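Local coordinates for protein serine--tRNA ligase, cytoplasmic (PDB 3QO8) that catalyses the attachment of serine to tRNA(Ser) in two steps, activating serine with ATP to seryl-adenylate and then transferring it to the acceptor end of the tRNA, at residues A[410-413]-A[414-418]; A[426-429]-A[430-433]; A[30-33]-A[34-38]; A[342-345]-A[346-350]. All blocks are in the same frame, centred on the assembly; numbering follows the deposited sequence.

Interaction 1 (A[410-413]-A[414-418]); sequences RTIC and CILEN. With SSA (5'-O-(N-(L-seryl)-sulfamoyl)adenosine), chain B.
Ile412 and Leu416 touch one turn apart on helix 408-419, the helix of class II motif 3. Their side chains lie side by side and point the same way, with Ile412 CG2 3.7 Å from Leu416 CD1. Thr411 CG2 meets Ile415 CD1 more loosely, at 4.1 Å. Under these pairs run regular helical hydrogen bonds; Leu416 N to Ile412 O, at 2.8 Å, is the shortest of the four that join 410-413 to 414-418. Arg410 leads from this turn to the active site. Its CG stands anti to the backbone N (chi1 -174°), and a bend at chi3 turns the guanidinium to the seryl-adenylate analogue SSA. The ribose C2' lies over one guanidinium face, and Arg410 NH2 is 3.6 Å from adenine C4. Arg410 NE donates to Phe293 O and NH1 to Glu366 O, which fixes the rotation of the group over the ligand. Farther out, helix 183-200 covers Ile412, and strand 350-358 packs on Cys413 and Cys414. The carboxylate of Glu417 is buried but accepts hydrogen bonds from His154 N, Gln361 NE2 and Phe360 N. At the last turn, Cys414 O accepts Asn418 N and Asn418 ND2, each at 3.1 Å, from opposite faces of its carbonyl plane.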
loop_
_atom_site.group_PDB
_atom_site.type_symbol
_atom_site.label_atom_id
_atom_site.label_comp_id
_atom_site.label_asym_id
_atom_site.label_seq_id
_atom_site.Cartn_x
_atom_site.Cartn_y
_atom_site.Cartn_z
ATOM N N ARG A 410 -14.496 -1.181 7.071
ATOM C CA ARG A 410 -15.962 -1.089 6.984
ATOM C C ARG A 410 -16.644 -2.035 7.973
ATOM O O ARG A 410 -17.672 -1.702 8.575
ATOM C CB ARG A 410 -16.487 -1.312 5.559
ATOM C CG ARG A 410 -18.004 -1.063 5.468
ATOM C CD ARG A 410 -18.552 -1.174 4.040
ATOM N NE ARG A 410 -18.027 -0.103 3.202
ATOM C CZ ARG A 410 -18.439 0.132 1.963
ATOM N NH1 ARG A 410 -19.406 -0.618 1.433
ATOM N NH2 ARG A 410 -17.900 1.127 1.270
ATOM N N THR A 411 -16.059 -3.215 8.166
ATOM C CA THR A 411 -16.561 -4.127 9.182
ATOM C C THR A 411 -16.450 -3.511 10.579
ATOM O O THR A 411 -17.325 -3.694 11.404
ATOM C CB THR A 411 -15.840 -5.488 9.129
ATOM O OG1 THR A 411 -16.177 -6.129 7.895
ATOM C CG2 THR A 411 -16.280 -6.379 10.283
ATOM N N ILE A 412 -15.369 -2.786 10.844
ATOM C CA ILE A 412 -15.257 -2.065 12.105
ATOM C C ILE A 412 -16.422 -1.095 12.266
ATOM O O ILE A 412 -17.023 -1.008 13.343
ATOM C CB ILE A 412 -13.929 -1.300 12.229
ATOM C CG1 ILE A 412 -12.773 -2.286 12.490
ATOM C CG2 ILE A 412 -14.035 -0.250 13.362
ATOM C CD1 ILE A 412 -11.351 -1.662 12.385
ATOM N N CYS A 413 -16.764 -0.379 11.200
ATOM C CA CYS A 413 -17.901 0.549 11.281
ATOM C C CYS A 413 -19.184 -0.143 11.755
ATOM O O CYS A 413 -19.925 0.389 12.578
ATOM C CB CYS A 413 -18.146 1.226 9.934
ATOM S SG CYS A 413 -16.775 2.278 9.411
ATOM N N CYS A 414 -19.436 -1.344 11.252
ATOM C CA CYS A 414 -20.642 -2.086 11.642
ATOM C C CYS A 414 -20.588 -2.525 13.109
ATOM O O CYS A 414 -21.582 -2.441 13.857
ATOM C CB CYS A 414 -20.818 -3.313 10.750
ATOM S SG CYS A 414 -22.407 -4.122 10.990
ATOM N N ILE A 415 -19.419 -3.004 13.517
ATOM C CA ILE A 415 -19.182 -3.352 14.907
ATOM C C ILE A 415 -19.420 -2.155 15.821
ATOM O O ILE A 415 -20.101 -2.265 16.847
ATOM C CB ILE A 415 -17.738 -3.888 15.097
ATOM C CG1 ILE A 415 -17.626 -5.284 14.454
ATOM C CG2 ILE A 415 -17.370 -3.921 16.587
ATOM C CD1 ILE A 415 -16.222 -5.805 14.320
ATOM N N LEU A 416 -18.839 -1.018 15.465
ATOM C CA LEU A 416 -18.988 0.183 16.286
ATOM C C LEU A 416 -20.457 0.504 16.542
ATOM O O LEU A 416 -20.849 0.796 17.679
ATOM C CB LEU A 416 -18.311 1.377 15.628
ATOM C CG LEU A 416 -16.778 1.275 15.503
ATOM C CD1 LEU A 416 -16.219 2.440 14.721
ATOM C CD2 LEU A 416 -16.118 1.195 16.867
ATOM N N GLU A 417 -21.287 0.478 15.503
ATOM C CA GLU A 417 -22.681 0.873 15.731
ATOM C C GLU A 417 -23.422 -0.186 16.538
ATOM O O GLU A 417 -24.279 0.141 17.354
ATOM C CB GLU A 417 -23.416 1.219 14.427
ATOM C CG GLU A 417 -22.807 2.422 13.708
ATOM C CD GLU A 417 -23.717 3.027 12.652
ATOM O OE1 GLU A 417 -24.847 2.527 12.454
ATOM O OE2 GLU A 417 -23.298 4.023 12.029
ATOM N N ASN A 418 -23.062 -1.453 16.345
ATOM C CA ASN A 418 -23.778 -2.543 17.019
ATOM C C ASN A 418 -23.248 -2.939 18.406
ATOM O O ASN A 418 -23.896 -3.691 19.126
ATOM C CB ASN A 418 -23.850 -3.776 16.110
ATOM C CG ASN A 418 -24.909 -3.633 15.029
ATOM O OD1 ASN A 418 -26.101 -3.585 15.331
ATOM N ND2 ASN A 418 -24.480 -3.569 13.759
HETATM N N10 SSA B . -13.013 -8.902 -4.848
HETATM C CA SSA B . -14.413 -8.538 -4.643
HETATM C CB SSA B . -14.976 -9.282 -3.433
HETATM O OG SSA B . -14.396 -8.776 -2.215
HETATM C C9 SSA B . -14.544 -7.054 -4.442
HETATM O O9 SSA B . -13.560 -6.330 -4.353
HETATM N N8 SSA B . -15.785 -6.585 -4.361
HETATM S S1 SSA B . -16.127 -5.106 -3.850
HETATM O O1S SSA B . -15.735 -4.083 -4.777
HETATM O O2S SSA B . -17.530 -5.029 -3.605
HETATM O "O5'" SSA B . -15.429 -4.855 -2.499
HETATM C "C5'" SSA B . -15.574 -5.764 -1.422
HETATM C "C4'" SSA B . -15.900 -4.985 -0.143
HETATM O "O4'" SSA B . -14.889 -4.033 0.208
HETATM C "C3'" SSA B . -17.166 -4.163 -0.233
HETATM O "O3'" SSA B . -18.314 -5.012 -0.082
HETATM C "C2'" SSA B . -16.964 -3.195 0.926
HETATM O "O2'" SSA B . -17.276 -3.838 2.177
HETATM C "C1'" SSA B . -15.459 -2.929 0.901
HETATM N N9 SSA B . -15.170 -1.682 0.165
HETATM C C8 SSA B . -15.313 -1.469 -1.154
HETATM N N7 SSA B . -14.957 -0.195 -1.426
HETATM C C5 SSA B . -14.585 0.375 -0.265
HETATM C C6 SSA B . -14.120 1.633 0.068
HETATM N N6 SSA B . -13.981 2.560 -0.904
HETATM N N1 SSA B . -13.817 1.909 1.358
HETATM C C2 SSA B . -13.964 0.977 2.307
HETATM N N3 SSA B . -14.402 -0.254 2.011
HETATM C C4 SSA B . -14.728 -0.565 0.735
#

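Interaction 2 (A[426-429]-A[430-433]); sequences VIPE and VLRK. With SSA (5'-O-(N-(L-seryl)-sulfamoyl)adenosine), chain D.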
loop_
_atom_site.group_PDB
_atom_site.type_symbol
_atom_site.label_atom_id
_atom_site.label_comp_id
_atom_site.label_asym_id
_atom_site.label_seq_id
_atom_site.Cartn_x
_atom_site.Cartn_y
_atom_site.Cartn_z
ATOM N N VAL A 426 -18.373 -2.413 23.667
ATOM C CA VAL A 426 -18.142 -3.815 24.001
ATOM C C VAL A 426 -17.303 -4.462 22.873
ATOM O O VAL A 426 -17.563 -4.245 21.701
ATOM C CB VAL A 426 -19.489 -4.563 24.185
ATOM C CG1 VAL A 426 -19.273 -6.075 24.241
ATOM C CG2 VAL A 426 -20.208 -4.071 25.439
ATOM N N ILE A 427 -16.279 -5.231 23.225
ATOM C CA ILE A 427 -15.465 -5.903 22.212
ATOM C C ILE A 427 -16.117 -7.237 21.836
ATOM O O ILE A 427 -16.391 -8.061 22.712
ATOM C CB ILE A 427 -14.024 -6.160 22.728
ATOM C CG1 ILE A 427 -13.333 -4.840 23.120
ATOM C CG2 ILE A 427 -13.204 -6.939 21.701
ATOM C CD1 ILE A 427 -13.111 -3.857 21.991
ATOM N N PRO A 428 -16.377 -7.460 20.540
ATOM C CA PRO A 428 -16.985 -8.742 20.159
ATOM C C PRO A 428 -16.180 -9.922 20.725
ATOM O O PRO A 428 -14.959 -9.941 20.619
ATOM C CB PRO A 428 -16.916 -8.719 18.632
ATOM C CG PRO A 428 -17.022 -7.230 18.293
ATOM C CD PRO A 428 -16.274 -6.522 19.402
ATOM N N GLU A 429 -16.855 -10.896 21.318
ATOM C CA GLU A 429 -16.148 -11.982 21.998
ATOM C C GLU A 429 -15.071 -12.672 21.152
ATOM O O GLU A 429 -13.969 -12.878 21.635
ATOM C CB GLU A 429 -17.123 -13.007 22.584
ATOM C CG GLU A 429 -16.534 -13.848 23.713
ATOM C CD GLU A 429 -15.608 -14.947 23.217
ATOM O OE1 GLU A 429 -15.749 -15.370 22.047
ATOM O OE2 GLU A 429 -14.736 -15.388 24.002
ATOM N N VAL A 430 -15.375 -13.020 19.903
ATOM C CA VAL A 430 -14.408 -13.733 19.063
ATOM C C VAL A 430 -13.144 -12.936 18.756
ATOM O O VAL A 430 -12.144 -13.526 18.377
ATOM C CB VAL A 430 -15.006 -14.194 17.710
ATOM C CG1 VAL A 430 -16.224 -15.071 17.935
ATOM C CG2 VAL A 430 -15.350 -12.992 16.836
ATOM N N LEU A 431 -13.181 -11.611 18.911
ATOM C CA LEU A 431 -12.008 -10.791 18.584
ATOM C C LEU A 431 -11.088 -10.594 19.785
ATOM O O LEU A 431 -9.930 -10.219 19.630
ATOM C CB LEU A 431 -12.431 -9.413 18.042
ATOM C CG LEU A 431 -13.189 -9.401 16.714
ATOM C CD1 LEU A 431 -13.534 -7.978 16.300
ATOM C CD2 LEU A 431 -12.370 -10.099 15.615
ATOM N N ARG A 432 -11.615 -10.840 20.983
ATOM C CA ARG A 432 -10.888 -10.524 22.215
ATOM C C ARG A 432 -9.495 -11.128 22.297
ATOM O O ARG A 432 -8.557 -10.476 22.754
ATOM C CB ARG A 432 -11.719 -10.917 23.445
ATOM C CG ARG A 432 -12.900 -9.979 23.652
ATOM C CD ARG A 432 -13.913 -10.490 24.688
ATOM N NE ARG A 432 -15.153 -9.724 24.580
ATOM C CZ ARG A 432 -16.214 -9.895 25.362
ATOM N NH1 ARG A 432 -16.191 -10.819 26.314
ATOM N NH2 ARG A 432 -17.300 -9.143 25.183
ATOM N N LYS A 433 -9.357 -12.366 21.837
ATOM C CA LYS A 433 -8.086 -13.061 21.969
ATOM C C LYS A 433 -7.032 -12.454 21.047
ATOM O O LYS A 433 -5.846 -12.719 21.218
ATOM C CB LYS A 433 -8.241 -14.562 21.702
ATOM C CG LYS A 433 -8.451 -14.917 20.235
ATOM C CD LYS A 433 -8.578 -16.418 20.027
ATOM C CE LYS A 433 -7.476 -16.953 19.119
ATOM N NZ LYS A 433 -6.105 -16.824 19.709
HETATM N N10 SSA D . -25.373 -18.286 20.375
HETATM C CA SSA D . -24.544 -17.538 21.302
HETATM C CB SSA D . -23.100 -18.012 21.165
HETATM O OG SSA D . -22.243 -17.237 22.012
HETATM C C9 SSA D . -24.641 -16.069 20.993
HETATM O O9 SSA D . -24.060 -15.249 21.684
HETATM N N8 SSA D . -25.378 -15.729 19.936
HETATM S S1 SSA D . -25.417 -14.216 19.398
HETATM O O1S SSA D . -26.022 -14.202 18.095
HETATM O O2S SSA D . -26.172 -13.396 20.309
HETATM O "O5'" SSA D . -23.977 -13.677 19.324
HETATM C "C5'" SSA D . -23.126 -13.965 18.216
HETATM C "C4'" SSA D . -21.691 -13.661 18.633
HETATM O "O4'" SSA D . -21.464 -12.250 18.705
HETATM C "C3'" SSA D . -21.384 -14.205 20.018
HETATM O "O3'" SSA D . -20.721 -15.471 19.936
HETATM C "C2'" SSA D . -20.472 -13.176 20.646
HETATM O "O2'" SSA D . -19.110 -13.541 20.442
HETATM C "C1'" SSA D . -20.749 -11.891 19.891
HETATM N N9 SSA D . -21.574 -11.036 20.777
HETATM C C8 SSA D . -22.896 -10.804 20.683
HETATM N N7 SSA D . -23.259 -9.980 21.696
HETATM C C5 SSA D . -22.154 -9.704 22.424
HETATM C C6 SSA D . -21.910 -8.931 23.552
HETATM N N6 SSA D . -22.911 -8.247 24.165
HETATM N N1 SSA D . -20.650 -8.872 24.039
HETATM C C2 SSA D . -19.644 -9.535 23.450
HETATM N N3 SSA D . -19.853 -10.284 22.360
HETATM C C4 SSA D . -21.098 -10.383 21.837
HETATM O O HOH W 1 -11.613 -14.197 21.863
#
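Pro428 O accepts a hydrogen bond from Leu431 N at 3.0 Å and Glu429 O one from Arg432 N at 3.2 Å, turning the extended chain at Val426 into residues 430-433, which have helical angles without regular helical bonds. Arg432 carries the side-chain contact. It runs extended from CG to NE and comes back to Ile427 O side-on, with Arg432 NE and NH2 each donating to that one oxygen at 2.8 Å. The oxygen lies near the guanidinium plane. NE comes from above the carbonyl plane, NH2 more nearly end-on to the oxygen. Glu429 CA sits over one face of the group, and Ile427 CG2 packs on Arg432 CG at 3.6 Å. Behind the turn, Pro428 CG and Leu431 CD1 meet at 4.1 Å and face Ile415 of helix 408-419. A water joins Glu429 O to Lys433 N. A second copy of SSA lies against this loop, apart from the copy in the active site. Glu429 N donates to its adenine N3 at 3.2 Å; Ala145 O and Glu134 N hydrogen-bond to it as well. The backbone thus does part of the holding here. The two-nitrogen grip on Ile427 O ties the charged end of Arg432 to the loop beside the adenine.

Interaction 3 (A[30-33]-A[34-38]); sequences ELVD and EIIAE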
loop_
_atom_site.group_PDB
_atom_site.type_symbol
_atom_site.label_atom_id
_atom_site.label_comp_id
_atom_site.label_asym_id
_atom_site.label_seq_id
_atom_site.Cartn_x
_atom_site.Cartn_y
_atom_site.Cartn_z
ATOM N N GLU A 30 -25.965 -4.851 -29.971
ATOM C CA GLU A 30 -25.387 -4.733 -31.304
ATOM C C GLU A 30 -24.031 -5.423 -31.374
ATOM O O GLU A 30 -23.698 -6.056 -32.379
ATOM C CB GLU A 30 -25.247 -3.261 -31.694
ATOM C CG GLU A 30 -26.570 -2.518 -31.788
ATOM C CD GLU A 30 -26.388 -1.039 -32.077
ATOM O OE1 GLU A 30 -25.478 -0.420 -31.485
ATOM O OE2 GLU A 30 -27.152 -0.495 -32.901
ATOM N N LEU A 31 -23.257 -5.294 -30.298
ATOM C CA LEU A 31 -21.934 -5.909 -30.207
ATOM C C LEU A 31 -21.920 -7.330 -30.751
ATOM O O LEU A 31 -20.967 -7.732 -31.418
ATOM C CB LEU A 31 -21.448 -5.935 -28.756
ATOM C CG LEU A 31 -20.392 -4.925 -28.316
ATOM C CD1 LEU A 31 -20.883 -3.513 -28.557
ATOM C CD2 LEU A 31 -20.048 -5.132 -26.850
ATOM N N VAL A 32 -22.970 -8.091 -30.459
ATOM C CA VAL A 32 -22.988 -9.507 -30.823
ATOM C C VAL A 32 -22.983 -9.733 -32.339
ATOM O O VAL A 32 -22.155 -10.489 -32.859
ATOM C CB VAL A 32 -24.145 -10.248 -30.149
ATOM C CG1 VAL A 32 -24.157 -11.707 -30.571
ATOM C CG2 VAL A 32 -24.011 -10.125 -28.639
ATOM N N ASP A 33 -23.889 -9.066 -33.044
ATOM C CA ASP A 33 -23.915 -9.148 -34.500
ATOM C C ASP A 33 -22.595 -8.681 -35.119
ATOM O O ASP A 33 -22.097 -9.296 -36.064
ATOM C CB ASP A 33 -25.079 -8.340 -35.064
ATOM C CG ASP A 33 -26.421 -9.024 -34.854
ATOM O OD1 ASP A 33 -26.507 -10.255 -35.073
ATOM O OD2 ASP A 33 -27.386 -8.328 -34.468
ATOM N N GLU A 34 -22.028 -7.606 -34.582
ATOM C CA GLU A 34 -20.756 -7.080 -35.080
ATOM C C GLU A 34 -19.641 -8.094 -34.924
ATOM O O GLU A 34 -18.803 -8.268 -35.813
ATOM C CB GLU A 34 -20.383 -5.792 -34.348
ATOM C CG GLU A 34 -21.454 -4.718 -34.466
ATOM C CD GLU A 34 -21.091 -3.441 -33.742
ATOM O OE1 GLU A 34 -20.011 -3.394 -33.117
ATOM O OE2 GLU A 34 -21.891 -2.482 -33.799
ATOM N N ILE A 35 -19.623 -8.749 -33.772
ATOM C CA ILE A 35 -18.608 -9.748 -33.492
ATOM C C ILE A 35 -18.716 -10.884 -34.507
ATOM O O ILE A 35 -17.715 -11.330 -35.064
ATOM C CB ILE A 35 -18.731 -10.252 -32.046
ATOM C CG1 ILE A 35 -18.153 -9.201 -31.099
ATOM C CG2 ILE A 35 -18.027 -11.589 -31.868
ATOM C CD1 ILE A 35 -18.620 -9.329 -29.683
ATOM N N ILE A 36 -19.943 -11.310 -34.793
ATOM C CA ILE A 36 -20.161 -12.373 -35.765
ATOM C C ILE A 36 -19.701 -11.967 -37.166
ATOM O O ILE A 36 -19.079 -12.761 -37.875
ATOM C CB ILE A 36 -21.638 -12.813 -35.799
ATOM C CG1 ILE A 36 -22.053 -13.372 -34.434
ATOM C CG2 ILE A 36 -21.865 -13.837 -36.901
ATOM C CD1 ILE A 36 -23.574 -13.666 -34.314
ATOM N N ALA A 37 -19.993 -10.732 -37.563
ATOM C CA ALA A 37 -19.605 -10.266 -38.889
ATOM C C ALA A 37 -18.084 -10.261 -39.028
ATOM O O ALA A 37 -17.522 -10.851 -39.961
ATOM C CB ALA A 37 -20.177 -8.878 -39.163
ATOM N N GLU A 38 -17.414 -9.609 -38.085
ATOM C CA GLU A 38 -15.961 -9.522 -38.125
ATOM C C GLU A 38 -15.316 -10.905 -38.107
ATOM O O GLU A 38 -14.299 -11.131 -38.757
ATOM C CB GLU A 38 -15.447 -8.639 -36.989
ATOM C CG GLU A 38 -16.110 -7.268 -36.982
ATOM C CD GLU A 38 -15.288 -6.207 -36.278
ATOM O OE1 GLU A 38 -14.238 -6.549 -35.690
ATOM O OE2 GLU A 38 -15.692 -5.025 -36.321
#
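Glu34 folds back along the helix towards Glu30, and each of its atoms has a neighbour. Glu34 CB lies 3.6 Å from Leu31 O. CG stands anti to the carbonyl carbon (chi1 -57°), which brings Glu34 CG back over the preceding turn, 3.3 Å from Glu30 O. CD passes the same oxygen at a looser distance. At the tip, Glu34 OE2 comes 4.0 Å from Glu30 CB, while OE1 makes a salt bridge with Lys104 of helix 74-107. The two glutamates stay apart at their charged ends, Glu30 OE1 and Glu34 OE2 being 4.7 Å from each other. Lys104 would probably ease the repulsion between them.

The backbone below is regular helix. Glu34 N donates to Glu30 O at 3.2 Å and almost straight, and the next three amides repeat the pattern. Round the helix the chemistry changes. Ile35 CG1 also turns back, to 3.2 Å from Leu31 O. Val32 CG1 and Ile36 CD1 meet loosely at 4.3 Å. Beyond the two segments, Ile35 is buried against Phe7 and Val108, and Val32 and Ile36 pack on helix 15-25. Asp33 lies on the exposed side. One side of the helix is therefore acidic and the other apolar. These residues belong to helix 30-65, which pairs with helix 74-107 in the long antiparallel coiled-coil arm of the N-terminal tRNA-binding domain, as in other seryl-tRNA synthetases.

Interaction 4 (A[342-345]-A[346-350]); sequences GELN and NAAAK. With MG (magnesium ion), chain E.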
loop_
_atom_site.group_PDB
_atom_site.type_symbol
_atom_site.label_atom_id
_atom_site.label_comp_id
_atom_site.label_asym_id
_atom_site.label_seq_id
_atom_site.Cartn_x
_atom_site.Cartn_y
_atom_site.Cartn_z
ATOM N N GLY A 342 -28.544 -5.680 -14.006
ATOM C CA GLY A 342 -28.025 -4.400 -14.454
ATOM C C GLY A 342 -26.907 -3.835 -13.602
ATOM O O GLY A 342 -26.292 -2.838 -13.969
ATOM N N GLU A 343 -26.642 -4.486 -12.471
ATOM C CA GLU A 343 -25.609 -4.063 -11.533
ATOM C C GLU A 343 -24.440 -5.049 -11.428
ATOM O O GLU A 343 -23.603 -4.931 -10.533
ATOM C CB GLU A 343 -26.229 -3.872 -10.148
ATOM C CG GLU A 343 -27.224 -2.735 -10.087
ATOM C CD GLU A 343 -26.536 -1.390 -10.048
ATOM O OE1 GLU A 343 -25.718 -1.179 -9.128
ATOM O OE2 GLU A 343 -26.800 -0.554 -10.936
ATOM N N LEU A 344 -24.389 -6.031 -12.320
ATOM C CA LEU A 344 -23.266 -6.971 -12.337
ATOM C C LEU A 344 -22.113 -6.403 -13.152
ATOM O O LEU A 344 -22.329 -5.868 -14.236
ATOM C CB LEU A 344 -23.687 -8.315 -12.951
ATOM C CG LEU A 344 -24.799 -9.089 -12.248
ATOM C CD1 LEU A 344 -25.104 -10.382 -12.997
ATOM C CD2 LEU A 344 -24.409 -9.362 -10.803
ATOM N N ASN A 345 -20.891 -6.525 -12.647
ATOM C CA ASN A 345 -19.718 -6.208 -13.465
ATOM C C ASN A 345 -19.548 -7.273 -14.550
ATOM O O ASN A 345 -20.172 -8.331 -14.466
ATOM C CB ASN A 345 -18.448 -6.040 -12.603
ATOM C CG ASN A 345 -17.891 -7.364 -12.080
ATOM O OD1 ASN A 345 -18.116 -8.421 -12.652
ATOM N ND2 ASN A 345 -17.129 -7.293 -10.992
ATOM N N ASN A 346 -18.708 -7.000 -15.554
ATOM C CA ASN A 346 -18.562 -7.885 -16.707
ATOM C C ASN A 346 -18.236 -9.332 -16.350
ATOM O O ASN A 346 -18.697 -10.255 -17.010
ATOM C CB ASN A 346 -17.467 -7.381 -17.661
ATOM C CG ASN A 346 -17.826 -6.081 -18.342
ATOM O OD1 ASN A 346 -18.960 -5.619 -18.275
ATOM N ND2 ASN A 346 -16.846 -5.478 -19.007
ATOM N N ALA A 347 -17.414 -9.538 -15.327
ATOM C CA ALA A 347 -16.935 -10.887 -15.043
ATOM C C ALA A 347 -17.987 -11.769 -14.371
ATOM O O ALA A 347 -17.968 -12.985 -14.527
ATOM C CB ALA A 347 -15.622 -10.845 -14.211
ATOM N N ALA A 348 -18.915 -11.155 -13.635
ATOM C CA ALA A 348 -19.838 -11.914 -12.800
ATOM C C ALA A 348 -21.015 -12.475 -13.586
ATOM O O ALA A 348 -21.710 -11.733 -14.278
ATOM C CB ALA A 348 -20.346 -11.041 -11.648
ATOM N N ALA A 349 -21.233 -13.787 -13.477
ATOM C CA ALA A 349 -22.442 -14.409 -14.003
ATOM C C ALA A 349 -23.557 -14.333 -12.955
ATOM O O ALA A 349 -24.731 -14.352 -13.301
ATOM C CB ALA A 349 -22.187 -15.862 -14.402
ATOM N N LYS A 350 -23.172 -14.237 -11.684
ATOM C CA LYS A 350 -24.125 -14.141 -10.577
ATOM C C LYS A 350 -23.419 -13.509 -9.394
ATOM O O LYS A 350 -22.250 -13.821 -9.139
ATOM C CB LYS A 350 -24.614 -15.536 -10.182
ATOM C CG LYS A 350 -25.678 -15.556 -9.081
ATOM C CD LYS A 350 -26.086 -16.981 -8.746
ATOM C CE LYS A 350 -27.180 -17.019 -7.679
ATOM N NZ LYS A 350 -28.489 -16.442 -8.132
HETATM MG MG MG E . -22.547 -4.137 -15.792
HETATM O O HOH W 2 -21.694 -5.504 -17.763
HETATM O O HOH W 3 -20.332 -2.906 -15.429
HETATM O O HOH W 4 -24.747 -5.313 -15.974
HETATM O O HOH W 5 -22.836 -2.283 -17.336
#
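Asn345 OD1 is reached by two backbone amides. Ala348 N donates to Asn345 OD1 at 3.0 Å, lying nearly on the line of the side-chain C=O bond. Ala347 N is equally near but makes a weak hydrogen bond, with an N-H...O angle of only 120°. Ala348 N also donates to Asn345 O at 3.2 Å, from above that carbonyl's plane, and so is shared by two oxygens of one residue. The side chain can do this because CG stands between the backbone N and the carbonyl carbon (chi1 74°), which swings OD1 over the turn. Asn345 O has a further donor in Arg25 NH1, from the N-terminal domain. Leu344 packs against the next residues; its CD1 lies 3.9 Å from Ala348 O and touches Ala349 O at a similar range.

Leu344 O faces a magnesium ion and binds it at 2.3 Å. Four waters also bind the ion. One of them, 2.5 Å from the magnesium, donates to Asn346 OD1, so Asn346 acts from the second shell. This ion is distinct from the magnesium held by Glu366 and Ser369 in the active site. Beyond the turn, Ala349 and Lys350 both face Asn372, and Lys350 NZ hydrogen-bonds to Ser115 OG. The whole is a type I beta turn from Asn345 to Ala348, whose first side chain also accepts the amides of Ala347, weakly, as in an Asx turn, and of Ala348. A classic beta bulge follows, leading into strand 350-358 of the catalytic sheet.

How the interactions relate
Interactions 1 and 2 touch: Ile415 CG2 packs on Pro428 CG at 3.7 Å. Both meet a copy of SSA, but in different ways. Interaction 1 is wholly buried helix, with an arginine at the active site. Interaction 2 is a partly buried loop beside the second copy. Interactions 3 and 4 are also partly buried, their centres about 21 Å apart. Interaction 3 is helix again, but with an acidic outer side, and lies in the tRNA-binding arm, about 48 Å from interaction 1 between centres. Interaction 4 belongs to the catalytic core and relies on turn bonds and a metal. The two helical contacts use regular backbone bonds; the loops rely more on side-chain grips.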